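TRNA uridine(34) acetyltransferase (Methanocaldococcus infernus, PDB 6IA8) catalyses formation of 5-carboxymethyluridine at the wobble uridine 34 of tRNA, using acetyl-CoA, S-adenosyl-L-methionine and a [4Fe-4S] cluster. Local coordinates at residues N164-K169 with Q175-T180; E150-F155 with I202-K207; V318-K323 with Y358-K363; G295-L298 with K303-E306. All blocks are in the same frame, centred on the assembly; numbering follows the deposited sequence.

Interaction 1: N164-K169 with Q175-T180; sequences NERESK and QKINET
Asn164, the last residue of helix 149-164, lays its amide against Ile177 and Asn178 near the C-terminal end of helix 171-178. Followed outward, its CB meets the branch methyl of Ile177, and Asn164 CG comes to 3.5 Å from Ile177 CG2. The amide then divides its two ends. Asn164 OD1 accepts a hydrogen bond from Asn178 ND2 at 3.0 Å with an N-H...O angle of 160°; the oxygen lies in the plane of the Asn178 amide, although the two amides are turned 38° apart. Asn164 ND2, beside Ile177 CB and CG2, donates to Ala174 O. Both ends of the amide are thus bonded, which fixes its rotation.

Ile177 also reaches the other way: its CD1 lies over the centre of one face of the Arg166 guanidinium, 3.4 Å from Arg166 CZ. That group is held side-on, because Arg166 NE (2.9 Å) and Arg166 NH2 (3.2 Å) both donate to Glu167 O. The bend at chi3 (-73°) curls the arginine back toward this carbonyl. Ser168 CB approaches the same methyl more distantly, while its OG is bonded to Asp161.

Glu165, with positive phi, turns the chain out of helix 149-164. The contact therefore closes a short helix-loop-helix connection in the radical SAM region, and Asn178, bonded also to His183 O and Cys185 N, ties it to the start of strand 184-192.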
# COMPACT_ATOMS: atom_id res chain seq x y z
N ASN A 164 -13.04 -15.13 -10.80
CA ASN A 164 -14.19 -15.16 -11.70
C ASN A 164 -14.93 -16.49 -11.64
O ASN A 164 -16.10 -16.56 -12.02
CB ASN A 164 -13.76 -14.91 -13.16
CG ASN A 164 -13.11 -13.55 -13.37
OD1 ASN A 164 -13.32 -12.63 -12.59
ND2 ASN A 164 -12.33 -13.42 -14.43
N GLU A 165 -14.25 -17.54 -11.20
CA GLU A 165 -14.81 -18.89 -11.20
C GLU A 165 -15.15 -19.36 -12.61
O GLU A 165 -16.17 -20.02 -12.85
CB GLU A 165 -16.02 -19.00 -10.28
CG GLU A 165 -15.69 -18.81 -8.80
CD GLU A 165 -16.94 -18.64 -7.95
OE1 GLU A 165 -16.90 -17.88 -6.97
OE2 GLU A 165 -17.97 -19.27 -8.28
N ARG A 166 -14.27 -19.05 -13.56
CA ARG A 166 -14.39 -19.59 -14.91
C ARG A 166 -13.09 -19.35 -15.67
O ARG A 166 -12.32 -18.43 -15.36
CB ARG A 166 -15.58 -18.96 -15.66
CG ARG A 166 -15.50 -17.46 -15.75
CD ARG A 166 -16.30 -16.96 -16.98
NE ARG A 166 -15.60 -17.25 -18.24
CZ ARG A 166 -16.01 -16.85 -19.44
NH1 ARG A 166 -17.12 -16.12 -19.55
NH2 ARG A 166 -15.30 -17.16 -20.52
N GLU A 167 -12.87 -20.17 -16.69
CA GLU A 167 -11.71 -20.04 -17.55
C GLU A 167 -11.87 -18.81 -18.44
O GLU A 167 -12.97 -18.32 -18.68
CB GLU A 167 -11.55 -21.31 -18.40
CG GLU A 167 -10.36 -21.32 -19.32
CD GLU A 167 -9.03 -21.22 -18.57
OE1 GLU A 167 -8.79 -20.18 -17.94
OE2 GLU A 167 -8.23 -22.18 -18.64
N SER A 168 -10.74 -18.30 -18.91
CA SER A 168 -10.72 -17.22 -19.86
C SER A 168 -9.68 -17.50 -20.93
O SER A 168 -8.75 -18.29 -20.74
CB SER A 168 -10.41 -15.88 -19.18
OG SER A 168 -9.12 -15.90 -18.54
N LYS A 169 -9.84 -16.83 -22.07
CA LYS A 169 -8.95 -17.03 -23.20
C LYS A 169 -7.69 -16.18 -23.09
O LYS A 169 -6.71 -16.45 -23.78
CB LYS A 169 -9.66 -16.70 -24.52
N GLN A 175 -9.77 -9.92 -17.11
CA GLN A 175 -9.97 -8.61 -16.49
C GLN A 175 -11.38 -8.10 -16.75
O GLN A 175 -12.07 -7.63 -15.84
CB GLN A 175 -8.92 -7.62 -17.02
CG GLN A 175 -7.53 -7.92 -16.53
CD GLN A 175 -6.46 -7.12 -17.24
OE1 GLN A 175 -6.63 -6.78 -18.40
NE2 GLN A 175 -5.33 -6.84 -16.57
N LYS A 176 -11.85 -8.24 -17.99
CA LYS A 176 -13.18 -7.75 -18.34
C LYS A 176 -14.24 -8.51 -17.57
O LYS A 176 -15.17 -7.91 -17.02
CB LYS A 176 -13.41 -7.89 -19.85
CG LYS A 176 -14.73 -7.36 -20.34
N ILE A 177 -14.10 -9.83 -17.51
CA ILE A 177 -15.05 -10.64 -16.74
C ILE A 177 -15.06 -10.20 -15.28
O ILE A 177 -16.12 -10.11 -14.65
CB ILE A 177 -14.71 -12.13 -16.87
CG1 ILE A 177 -14.93 -12.60 -18.31
CG2 ILE A 177 -15.52 -12.93 -15.85
CD1 ILE A 177 -14.35 -13.98 -18.60
N ASN A 178 -13.88 -9.94 -14.71
CA ASN A 178 -13.78 -9.64 -13.29
C ASN A 178 -14.47 -8.32 -12.93
O ASN A 178 -14.86 -8.13 -11.77
CB ASN A 178 -12.31 -9.59 -12.85
CG ASN A 178 -12.16 -9.48 -11.37
OD1 ASN A 178 -11.84 -8.44 -10.85
ND2 ASN A 178 -12.41 -10.56 -10.68
N GLU A 179 -14.67 -7.42 -13.90
CA GLU A 179 -15.28 -6.13 -13.59
C GLU A 179 -16.66 -6.29 -12.97
O GLU A 179 -17.10 -5.39 -12.24
CB GLU A 179 -15.39 -5.26 -14.86
CG GLU A 179 -14.06 -4.87 -15.43
CD GLU A 179 -14.15 -3.97 -16.62
OE1 GLU A 179 -15.26 -3.50 -16.87
OE2 GLU A 179 -13.12 -3.73 -17.29
N THR A 180 -17.36 -7.41 -13.25
CA THR A 180 -18.69 -7.66 -12.71
C THR A 180 -18.80 -9.02 -12.02
O THR A 180 -19.91 -9.54 -11.84
CB THR A 180 -19.74 -7.56 -13.81
OG1 THR A 180 -19.44 -8.50 -14.84
CG2 THR A 180 -19.77 -6.18 -14.44

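Interaction 2: E150-F155 with I202-K207; sequences EYQDWF and INQMLK. With SO4 (sulfate ion), chain F.
Asp153 and Gln204 meet where two neighbouring helices run nearly parallel, their axes 10.9 Å apart and inclined by 22°. At that spacing the side chains must bridge the gap, and the closely fitted part is a polar cluster around the buried Gln204 amide. Chi1 (165°, CG anti to the backbone N) puts Gln204 CG 3.2 Å from Gln152 OE1. A bend at chi2 then turns the amide so that Gln204 NE2 faces Asp153 OD1, donating at 2.9 Å and nearly straight at 167°; the acceptor is met on its syn side, tilted out of the carboxylate plane. A weak bond joins Gln204 NE2 to Gln152 OE1 at 3.3 Å, with the two glutamine amides almost perpendicular. Behind this pair, Gln152 NE2 is secured by Arg147 O.

The solvent side belongs to Lys207, exposed but joined by equally short bonds. Lys207 NZ forms a salt bridge with Asp153 OD2 at 2.9 Å, on the syn lone pair, and a weak bond to OD1. It also donates to Gln204 OE1 at 3.0 Å, so both ends of that amide are bonded. Farther round helix 149-164, Trp154 NE1 binds a sulfate, probably from the crystallisation liquor.

Helices 149-164 and 199-208 follow parallel strands 134-140 and 184-192 as successive crossover helices, an arrangement typical of the partial, open beta-alpha barrel of radical SAM cores.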
# COMPACT_ATOMS: atom_id res chain seq x y z
N GLU A 150 5.23 -13.25 -20.59
CA GLU A 150 4.35 -14.40 -20.76
C GLU A 150 3.92 -14.96 -19.42
O GLU A 150 2.74 -15.24 -19.20
CB GLU A 150 5.03 -15.49 -21.58
CG GLU A 150 4.28 -16.80 -21.65
CD GLU A 150 5.03 -17.87 -22.42
OE1 GLU A 150 6.26 -17.72 -22.61
OE2 GLU A 150 4.40 -18.86 -22.85
N TYR A 151 4.88 -15.11 -18.49
CA TYR A 151 4.57 -15.64 -17.17
C TYR A 151 3.74 -14.66 -16.36
O TYR A 151 2.79 -15.08 -15.68
CB TYR A 151 5.86 -15.99 -16.42
CG TYR A 151 5.61 -16.48 -15.01
CD1 TYR A 151 5.36 -17.81 -14.75
CD2 TYR A 151 5.64 -15.59 -13.94
CE1 TYR A 151 5.14 -18.25 -13.46
CE2 TYR A 151 5.43 -16.04 -12.64
CZ TYR A 151 5.18 -17.36 -12.41
OH TYR A 151 4.95 -17.81 -11.12
N GLN A 152 4.07 -13.37 -16.39
CA GLN A 152 3.31 -12.39 -15.63
C GLN A 152 1.85 -12.36 -16.07
O GLN A 152 0.94 -12.33 -15.23
CB GLN A 152 3.91 -10.99 -15.79
CG GLN A 152 5.37 -10.83 -15.43
CD GLN A 152 5.82 -9.39 -15.53
OE1 GLN A 152 5.10 -8.48 -15.12
NE2 GLN A 152 7.00 -9.16 -16.10
N ASP A 153 1.62 -12.27 -17.38
CA ASP A 153 0.26 -12.20 -17.89
C ASP A 153 -0.52 -13.44 -17.48
O ASP A 153 -1.66 -13.34 -17.00
CB ASP A 153 0.26 -12.05 -19.41
CG ASP A 153 0.77 -10.70 -19.86
OD1 ASP A 153 1.04 -9.84 -18.99
OD2 ASP A 153 0.89 -10.51 -21.08
N TRP A 154 0.09 -14.61 -17.63
CA TRP A 154 -0.58 -15.86 -17.28
C TRP A 154 -0.88 -15.92 -15.79
O TRP A 154 -1.98 -16.28 -15.39
CB TRP A 154 0.29 -17.04 -17.73
CG TRP A 154 -0.17 -18.37 -17.21
CD1 TRP A 154 -1.12 -19.19 -17.75
CD2 TRP A 154 0.32 -19.04 -16.03
NE1 TRP A 154 -1.26 -20.33 -16.98
CE2 TRP A 154 -0.39 -20.27 -15.92
CE3 TRP A 154 1.29 -18.73 -15.06
CZ2 TRP A 154 -0.17 -21.17 -14.89
CZ3 TRP A 154 1.51 -19.63 -14.04
CH2 TRP A 154 0.77 -20.83 -13.95
N PHE A 155 0.09 -15.52 -14.96
CA PHE A 155 -0.10 -15.64 -13.51
C PHE A 155 -1.27 -14.78 -13.04
O PHE A 155 -2.12 -15.23 -12.26
CB PHE A 155 1.19 -15.23 -12.80
CG PHE A 155 1.20 -15.58 -11.34
CD1 PHE A 155 0.61 -14.75 -10.42
CD2 PHE A 155 1.80 -16.75 -10.91
CE1 PHE A 155 0.63 -15.08 -9.07
CE2 PHE A 155 1.83 -17.09 -9.57
CZ PHE A 155 1.25 -16.27 -8.64
N ILE A 202 6.81 -0.54 -15.60
CA ILE A 202 5.60 0.13 -15.12
C ILE A 202 4.49 -0.01 -16.15
O ILE A 202 3.33 -0.25 -15.81
CB ILE A 202 5.89 1.61 -14.79
CG1 ILE A 202 6.84 1.69 -13.59
CG2 ILE A 202 4.59 2.32 -14.50
CD1 ILE A 202 7.35 3.06 -13.30
N ASN A 203 4.81 0.14 -17.44
CA ASN A 203 3.81 -0.13 -18.48
C ASN A 203 3.20 -1.52 -18.31
O ASN A 203 1.98 -1.70 -18.41
CB ASN A 203 4.44 0.00 -19.87
CG ASN A 203 4.79 1.43 -20.23
OD1 ASN A 203 4.21 2.38 -19.70
ND2 ASN A 203 5.73 1.59 -21.14
N GLN A 204 4.05 -2.53 -18.06
CA GLN A 204 3.55 -3.90 -17.89
C GLN A 204 2.68 -4.01 -16.64
O GLN A 204 1.61 -4.63 -16.66
CB GLN A 204 4.74 -4.86 -17.85
CG GLN A 204 4.45 -6.25 -17.34
CD GLN A 204 3.53 -7.06 -18.25
OE1 GLN A 204 3.21 -6.66 -19.37
NE2 GLN A 204 3.11 -8.19 -17.75
N MET A 205 3.10 -3.37 -15.55
CA MET A 205 2.29 -3.45 -14.33
C MET A 205 0.94 -2.81 -14.53
O MET A 205 -0.07 -3.34 -14.06
CB MET A 205 3.04 -2.83 -13.16
CG MET A 205 4.20 -3.72 -12.69
SD MET A 205 5.11 -3.13 -11.27
CE MET A 205 5.58 -1.57 -11.83
N LEU A 206 0.88 -1.66 -15.21
CA LEU A 206 -0.40 -1.06 -15.54
C LEU A 206 -1.24 -1.99 -16.42
O LEU A 206 -2.46 -2.09 -16.25
CB LEU A 206 -0.19 0.28 -16.23
CG LEU A 206 0.36 1.40 -15.35
CD1 LEU A 206 0.90 2.56 -16.17
CD2 LEU A 206 -0.75 1.84 -14.43
N LYS A 207 -0.62 -2.66 -17.40
CA LYS A 207 -1.36 -3.61 -18.23
C LYS A 207 -2.00 -4.69 -17.37
O LYS A 207 -3.11 -5.14 -17.66
CB LYS A 207 -0.42 -4.23 -19.27
CG LYS A 207 -1.15 -4.98 -20.40
CD LYS A 207 -0.17 -5.70 -21.33
CE LYS A 207 0.25 -7.05 -20.76
NZ LYS A 207 1.38 -7.66 -21.49
S SO4 F . -4.61 -21.74 -18.91
O1 SO4 F . -4.45 -20.43 -19.54
O2 SO4 F . -5.73 -21.69 -17.98
O3 SO4 F . -4.88 -22.74 -19.94
O4 SO4 F . -3.40 -22.12 -18.18

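Interaction 3: V318-K323 with Y358-K363; sequences VISYAK and YKYMEK
Ser320 packs its short side chain against the ring of Tyr360 and the stem of Met361, at the place where helix 312-325 and helix 353-364 come together. Ser320 OG lies 3.2 Å from Tyr360 CD2, approaching the ring obliquely, and 3.6 Å from Met361 CG. Its CB touches the same two atoms, so the serine fills the corner between Tyr360 CD2 and the Met361 chain. These are van der Waals contacts: no hydrogen bond crosses between the segments. The hydroxyl is nevertheless provided for, because Ser320 OG, placed beside its own backbone N (chi1 -71°), bonds to Ile316 O one turn earlier in its helix.

Met361 extends the contact along helix 312-325. Its chain is straight through chi2 and bends at chi3 (73°), which carries the methyl toward Lys323. Met361 CE comes to 3.8 Å from Lys323 CB and Met361 SD to 3.9 Å from the same carbon, the two side chains crossing at about a right angle. Here the lysine contributes its aliphatic part. In the opposite direction along helix 312-325, Tyr360 also touches Ile316 and Glu317.

The small side chain permits a close local backbone approach, with Ser320 CA 6.2 Å from Met361 CA. The short segment axes are 9.6 Å apart, a usual spacing for packed helices. Val357, one turn before Met361, adds contacts to Ser320 and Lys323. With a signed crossing angle of -68°, helices 312-325 and 353-364 form a steeply crossed pair in the radical SAM C-terminal family region, plain helix-helix packing away from the annotated sites.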
# COMPACT_ATOMS: atom_id res chain seq x y z
N VAL A 318 12.77 2.93 17.87
CA VAL A 318 12.80 3.46 16.50
C VAL A 318 11.39 3.51 15.90
O VAL A 318 10.99 4.50 15.28
CB VAL A 318 13.74 2.61 15.63
CG1 VAL A 318 13.68 3.06 14.18
CG2 VAL A 318 15.17 2.74 16.16
N ILE A 319 10.62 2.44 16.06
CA ILE A 319 9.31 2.40 15.41
C ILE A 319 8.37 3.39 16.07
O ILE A 319 7.54 4.03 15.41
CB ILE A 319 8.74 0.97 15.41
CG1 ILE A 319 9.63 0.05 14.52
CG2 ILE A 319 7.32 0.97 14.88
CD1 ILE A 319 9.27 -1.42 14.63
N SER A 320 8.49 3.55 17.39
CA SER A 320 7.66 4.53 18.09
C SER A 320 7.96 5.95 17.62
O SER A 320 7.05 6.74 17.35
CB SER A 320 7.89 4.41 19.60
OG SER A 320 7.33 3.21 20.11
N TYR A 321 9.24 6.27 17.45
CA TYR A 321 9.60 7.54 16.85
C TYR A 321 8.98 7.68 15.47
O TYR A 321 8.35 8.70 15.15
CB TYR A 321 11.13 7.69 16.77
CG TYR A 321 11.53 8.95 16.04
CD1 TYR A 321 11.49 10.19 16.67
CD2 TYR A 321 11.86 8.91 14.69
CE1 TYR A 321 11.82 11.36 16.00
CE2 TYR A 321 12.18 10.07 14.01
CZ TYR A 321 12.16 11.28 14.66
OH TYR A 321 12.47 12.41 13.94
N ALA A 322 9.19 6.69 14.61
CA ALA A 322 8.68 6.77 13.25
C ALA A 322 7.18 7.05 13.24
O ALA A 322 6.72 7.92 12.50
CB ALA A 322 8.99 5.49 12.48
N LYS A 323 6.41 6.31 14.05
CA LYS A 323 4.97 6.56 14.07
C LYS A 323 4.64 7.95 14.61
O LYS A 323 3.63 8.54 14.21
CB LYS A 323 4.28 5.49 14.90
CG LYS A 323 4.25 4.11 14.19
CD LYS A 323 3.35 3.14 14.96
CE LYS A 323 2.27 2.57 14.03
NZ LYS A 323 1.39 1.58 14.69
N TYR A 358 2.69 0.38 20.73
CA TYR A 358 1.54 1.13 21.21
C TYR A 358 1.69 1.50 22.69
O TYR A 358 1.51 2.66 23.09
CB TYR A 358 0.26 0.31 20.97
CG TYR A 358 -1.02 0.99 21.41
CD1 TYR A 358 -1.70 1.86 20.56
CD2 TYR A 358 -1.57 0.74 22.66
CE1 TYR A 358 -2.88 2.48 20.95
CE2 TYR A 358 -2.75 1.36 23.06
CZ TYR A 358 -3.39 2.22 22.21
OH TYR A 358 -4.56 2.82 22.61
N LYS A 359 2.02 0.51 23.53
CA LYS A 359 2.13 0.78 24.96
C LYS A 359 3.30 1.71 25.27
O LYS A 359 3.24 2.54 26.19
CB LYS A 359 2.27 -0.53 25.71
CG LYS A 359 1.00 -1.39 25.67
CD LYS A 359 1.15 -2.64 26.55
CE LYS A 359 -0.14 -3.45 26.54
NZ LYS A 359 -0.02 -4.69 27.36
N TYR A 360 4.39 1.58 24.51
CA TYR A 360 5.51 2.49 24.68
C TYR A 360 5.10 3.93 24.37
O TYR A 360 5.40 4.86 25.12
CB TYR A 360 6.68 2.06 23.80
CG TYR A 360 7.93 2.88 23.97
CD1 TYR A 360 8.85 2.58 24.96
CD2 TYR A 360 8.22 3.96 23.13
CE1 TYR A 360 10.01 3.30 25.10
CE2 TYR A 360 9.38 4.68 23.27
CZ TYR A 360 10.27 4.36 24.27
OH TYR A 360 11.41 5.10 24.42
N MET A 361 4.37 4.11 23.27
CA MET A 361 3.91 5.44 22.90
C MET A 361 2.94 6.01 23.93
O MET A 361 2.99 7.21 24.22
CB MET A 361 3.27 5.38 21.51
CG MET A 361 4.29 5.06 20.39
SD MET A 361 3.59 4.95 18.71
CE MET A 361 3.27 6.69 18.38
N GLU A 362 2.07 5.17 24.48
CA GLU A 362 1.21 5.63 25.57
C GLU A 362 2.06 6.17 26.72
O GLU A 362 1.81 7.26 27.23
CB GLU A 362 0.31 4.50 26.08
CG GLU A 362 -0.77 4.04 25.13
CD GLU A 362 -1.65 2.96 25.77
OE1 GLU A 362 -1.09 1.93 26.22
OE2 GLU A 362 -2.89 3.15 25.86
N LYS A 363 3.03 5.37 27.16
CA LYS A 363 3.86 5.73 28.30
C LYS A 363 4.56 7.06 28.05
O LYS A 363 4.72 7.86 28.97
CB LYS A 363 4.88 4.63 28.56
CG LYS A 363 5.79 4.85 29.76
CD LYS A 363 6.69 3.62 29.95
CE LYS A 363 7.66 3.80 31.10
NZ LYS A 363 8.28 2.51 31.50

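Interaction 4: G295-L298 with K303-E306; sequences GTEL and KRGE
Glu297 and Arg304 form a salt bridge over the outside of helix 297-303, a short helix whose two ends carry recognisable caps: an N-cap at Thr296 and a Schellman motif at Gly305. The two side chains cross at about a right angle, and the carboxylate and guanidinium planes are 58° apart, so this is not the flat, two-pronged pairing of the two groups. Instead one atom of each does the touching. Arg304 NH2 lies 3.2 Å from Glu297 OE2, and the N-H...O angle of 133° marks the hydrogen-bond component as weak. Glu297 OE1 is more distant, at 4.1 Å from Arg304 NH2.

The torsions bring the two groups together from opposite ends of the helix. Glu297 leaves its backbone opposite the N and then bends at chi2, bringing the carboxylate round toward the arginine. Arg304, by contrast, stays extended from CG to NE and reaches back along the helix.

At the C-terminal end the positive phi of Gly305 reverses the chain, and Glu306 follows just beyond the turn. Its carboxylate approaches the other terminal nitrogen, so the guanidinium is shared by two acids, one at each terminal nitrogen, in a small surface network. The acids' charges are probably moderated by the shared arginine. At the opposite end, Thr296 OG1 caps Tyr299 N and also bonds to Ile293 O. The second salt bridge runs from Arg304 NH1 to Glu306 OE2 at 3.0 Å, again with a weak hydrogen-bond angle, 127°.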
# COMPACT_ATOMS: atom_id res chain seq x y z
N GLY A 295 21.06 -18.94 6.26
CA GLY A 295 21.12 -19.02 4.81
C GLY A 295 21.10 -17.70 4.07
O GLY A 295 21.03 -17.72 2.83
N THR A 296 21.16 -16.58 4.77
CA THR A 296 21.17 -15.27 4.14
C THR A 296 22.54 -14.61 4.29
O THR A 296 23.38 -15.04 5.07
CB THR A 296 20.09 -14.36 4.74
OG1 THR A 296 20.31 -14.22 6.15
CG2 THR A 296 18.70 -14.93 4.50
N GLU A 297 22.75 -13.55 3.51
CA GLU A 297 23.95 -12.75 3.68
C GLU A 297 24.00 -12.15 5.08
O GLU A 297 25.06 -12.11 5.71
CB GLU A 297 24.01 -11.65 2.62
CG GLU A 297 25.14 -10.64 2.80
CD GLU A 297 26.52 -11.27 2.70
OE1 GLU A 297 26.64 -12.38 2.16
OE2 GLU A 297 27.49 -10.65 3.18
N LEU A 298 22.87 -11.68 5.59
CA LEU A 298 22.83 -11.17 6.95
C LEU A 298 23.27 -12.22 7.96
O LEU A 298 23.93 -11.89 8.96
CB LEU A 298 21.42 -10.68 7.28
CG LEU A 298 20.98 -9.42 6.53
CD1 LEU A 298 19.50 -9.16 6.75
CD2 LEU A 298 21.81 -8.23 6.96
N LYS A 303 27.48 -14.14 11.57
CA LYS A 303 28.43 -15.18 11.94
C LYS A 303 29.82 -14.59 12.12
O LYS A 303 30.58 -15.01 13.00
CB LYS A 303 28.41 -16.25 10.85
CG LYS A 303 29.34 -17.43 11.03
CD LYS A 303 29.16 -18.43 9.87
N ARG A 304 30.18 -13.61 11.29
CA ARG A 304 31.52 -13.02 11.37
C ARG A 304 31.66 -12.03 12.52
O ARG A 304 32.76 -11.49 12.72
CB ARG A 304 31.87 -12.27 10.08
CG ARG A 304 31.73 -13.00 8.77
CD ARG A 304 31.73 -11.95 7.65
NE ARG A 304 31.09 -12.39 6.42
CZ ARG A 304 30.61 -11.57 5.50
NH1 ARG A 304 30.69 -10.25 5.67
NH2 ARG A 304 30.04 -12.05 4.40
N GLY A 305 30.58 -11.71 13.22
CA GLY A 305 30.65 -10.67 14.23
C GLY A 305 30.49 -9.27 13.68
O GLY A 305 30.86 -8.30 14.36
N GLU A 306 29.90 -9.12 12.50
CA GLU A 306 29.71 -7.83 11.86
C GLU A 306 28.34 -7.22 12.13
O GLU A 306 28.12 -6.06 11.80
CB GLU A 306 29.91 -7.98 10.35
CG GLU A 306 29.73 -6.69 9.56
CD GLU A 306 30.14 -6.83 8.09
OE1 GLU A 306 30.10 -5.82 7.37
OE2 GLU A 306 30.49 -7.94 7.65

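Overall arrangement
Following the chain from the N terminus, helix 149-164 first supplies one side of interaction 2, whose partner lies on helix 199-208. Interaction 1 is nested inside that loop, joining the end of helix 149-164 to helix 171-178. The two touch through Gln175 NE2 and Lys207 O, 3.0 Å apart, a probable hydrogen bond between helices 171-178 and 199-208; with the two contacts, three helices of the radical SAM region are tied together. Interaction 4 follows in series as a very local closure across helix 297-303, about 35 Å from interaction 2 between centres. Interaction 3 comes last, joining helix 312-325 to helix 353-364, and lies on the opposite side of the chain's centre from interactions 1 and 2.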